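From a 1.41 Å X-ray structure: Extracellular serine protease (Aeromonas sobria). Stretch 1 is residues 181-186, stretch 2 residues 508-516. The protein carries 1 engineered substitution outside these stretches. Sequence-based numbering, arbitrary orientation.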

# COMPACT_ATOMS: atom_id res chain seq x y z
N SER A 181 -0.55 2.94 9.19
CA SER A 181 0.55 2.56 10.07
C SER A 181 -0.03 2.03 11.37
O SER A 181 -1.05 2.53 11.84
N VAL A 182 0.61 1.01 11.93
CA VAL A 182 0.09 0.35 13.12
C VAL A 182 1.19 0.10 14.13
O VAL A 182 2.35 -0.12 13.74
N VAL A 183 0.82 0.10 15.40
CA VAL A 183 1.72 -0.34 16.48
C VAL A 183 1.23 -1.62 17.15
O VAL A 183 1.93 -2.21 17.97
N ASP A 184 0.02 -2.05 16.78
CA ASP A 184 -0.52 -3.32 17.24
C ASP A 184 -1.03 -4.10 16.04
O ASP A 184 -1.60 -3.50 15.13
N PRO A 185 -0.82 -5.42 16.04
CA PRO A 185 -1.18 -6.22 14.88
C PRO A 185 -2.69 -6.27 14.69
O PRO A 185 -3.46 -6.19 15.66
N ARG A 186 -3.11 -6.39 13.45
CA ARG A 186 -4.52 -6.55 13.15
C ARG A 186 -4.80 -7.82 12.39
O ARG A 186 -3.99 -8.27 11.60
N ASN A 508 10.36 -4.11 13.85
CA ASN A 508 9.30 -3.34 13.22
C ASN A 508 8.53 -2.50 14.24
O ASN A 508 8.91 -2.43 15.42
N SER A 509 7.48 -1.85 13.78
CA SER A 509 6.74 -0.88 14.58
C SER A 509 5.66 -1.45 15.49
O SER A 509 4.88 -0.69 16.06
N LEU A 510 5.60 -2.78 15.63
CA LEU A 510 4.63 -3.40 16.54
C LEU A 510 5.02 -3.24 18.01
O LEU A 510 5.11 -4.22 18.75
N VAL A 511 5.21 -2.00 18.42
CA VAL A 511 5.67 -1.66 19.77
C VAL A 511 4.51 -1.37 20.74
O VAL A 511 4.73 -0.89 21.86
N GLY A 512 3.29 -1.66 20.31
CA GLY A 512 2.08 -1.35 21.07
C GLY A 512 1.98 -2.01 22.43
O GLY A 512 1.29 -1.48 23.31
N GLN A 513 2.64 -3.14 22.62
CA GLN A 513 2.62 -3.79 23.93
C GLN A 513 3.35 -2.93 24.96
O GLN A 513 2.87 -2.77 26.09
N SER A 514 4.48 -2.37 24.56
CA SER A 514 5.24 -1.46 25.40
C SER A 514 4.49 -0.15 25.62
O SER A 514 4.46 0.38 26.74
N LEU A 515 3.86 0.36 24.56
CA LEU A 515 3.10 1.60 24.67
C LEU A 515 1.92 1.44 25.63
O LEU A 515 1.68 2.30 26.47
N ASP A 516 1.22 0.31 25.51
CA ASP A 516 0.11 -0.01 26.41
C ASP A 516 0.56 -0.07 27.87
O ASP A 516 -0.11 0.48 28.74

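Two aspartates, Asp184 of the irregular segment and Asp516 of the helix, face each other through a pair of waters rather than through any direct bond. Water 1 donates to Asp184 OD2 at 3.0 Å and to Asp516 OD2 at 2.7 Å; water 2 donates to Asp184 OD1 at 2.8 Å and to Asp516 OD1 at 2.9 Å. Each water has more acceptors in reach, counting atoms elsewhere in the structure, than protons to give, so the two donations from one water need not both be made at once. Both acids take chi1 in the m well, at -72° for Asp184 and -86° for Asp516, but their CA-to-CB bonds differ: that of Asp516 points toward the opposing segment, whereas that of Asp184 points away and only the carboxylate end comes nearer.

The carboxylate of Asp184 lies over the first turn of the helix, its OD2 3.4 Å from Gly512 CA. Glycine matters at this point. An ideal CB on Gly512 would point toward the other stretch and sit 2.2 Å from Asp184 OD2 and 2.6 Å from Val183 O, clashing with both. With no side chain there, Gly512 N donates a 2.8 Å hydrogen bond to Val183 O, tying the helix start to the loop backbone. The same oxygen receives a CA-H...O contact from Leu510 CA at 3.3 Å; Val511 N is equally distant from Val183 O, but its angle is too poor for a hydrogen bond. In the reverse sense, Val183 CA approaches Ser509 O at 3.2 Å, so the backbones meet closely where Val183 lies beside Leu510.

Ser509, chi1 p, turns its hydroxyl to the loop and donates from OG to Val182 O at 2.9 Å. Leu510 (m, t) has a CA-to-CB bond directed away overall, yet its end comes back to the contact: CD2 lies 3.6 Å from Pro185 N and 4.1 Å from both Pro185 CD and Val182 CG2, nesting against the backbone as well as the side chains. Behind it, Asn508, chi1 p, does not touch the other stretch; its OD1 accepts a 3.0 Å hydrogen bond from Leu510 N, bracing the turn that presents the leucine.

Val183 and Val511, both m, meet at 4.1 Å between Val183 CG1 and Val511 CG2, although the CA-to-CB bond of Val511 points away. Val511 is the N-cap residue, and its O accepts from Leu515 N at 3.1 Å. One turn along, Leu515 (t, p) points toward the loop and brings CD2 to 4.5 Å from Val183 CG2, a looser apolar contact.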

# COMPACT_ATOMS: atom_id res chain seq x y z
CB SER A 181 1.48 3.75 10.32
OG SER A 181 2.09 4.16 9.10
CB VAL A 182 -0.62 -1.00 12.79
CG1 VAL A 182 -1.85 -0.77 11.93
CG2 VAL A 182 0.33 -1.98 12.12
CB VAL A 183 1.98 0.77 17.54
CG1 VAL A 183 2.68 1.96 16.90
CG2 VAL A 183 0.69 1.20 18.22
CB ASP A 184 -1.64 -3.12 18.26
CG ASP A 184 -1.12 -2.64 19.61
OD1 ASP A 184 -1.30 -1.44 19.89
OD2 ASP A 184 -0.51 -3.44 20.37
CB PRO A 185 -0.64 -7.60 15.23
CG PRO A 185 -0.66 -7.64 16.73
CD PRO A 185 -0.29 -6.25 17.14
CB ARG A 186 -5.04 -5.34 12.38
CG ARG A 186 -5.31 -4.15 13.28
CD ARG A 186 -5.67 -2.95 12.48
NE ARG A 186 -5.68 -1.75 13.30
CZ ARG A 186 -6.68 -0.87 13.33
NH1 ARG A 186 -7.76 -1.04 12.57
NH2 ARG A 186 -6.59 0.19 14.12
CB ASN A 508 8.37 -4.29 12.50
CG ASN A 508 7.84 -5.36 13.42
OD1 ASN A 508 7.07 -5.07 14.33
ND2 ASN A 508 8.29 -6.60 13.21
CB SER A 509 6.15 0.21 13.67
OG SER A 509 5.08 -0.30 12.90
CB LEU A 510 4.38 -4.87 16.19
CG LEU A 510 3.78 -5.13 14.81
CD1 LEU A 510 3.67 -6.62 14.55
CD2 LEU A 510 2.42 -4.45 14.68
CB VAL A 511 6.65 -0.45 19.73
CG1 VAL A 511 7.89 -0.79 18.90
CG2 VAL A 511 5.94 0.81 19.18
CB GLN A 513 3.22 -5.18 23.87
CG GLN A 513 2.44 -6.14 22.99
CD GLN A 513 3.25 -7.37 22.61
OE1 GLN A 513 4.36 -7.25 22.08
NE2 GLN A 513 2.71 -8.54 22.90
CB SER A 514 6.63 -1.19 24.82
OG SER A 514 7.40 -2.38 24.83
CB LEU A 515 2.62 2.08 23.29
CG LEU A 515 2.00 3.47 23.22
CD1 LEU A 515 2.98 4.57 23.66
CD2 LEU A 515 1.49 3.73 21.82
CB ASP A 516 -0.56 -1.33 26.02
CG ASP A 516 -1.64 -1.15 24.96
OD1 ASP A 516 -1.76 -0.05 24.39
OD2 ASP A 516 -2.37 -2.13 24.71
O HOH W 1 -0.89 -3.91 23.31
O HOH W 2 -0.68 0.48 21.76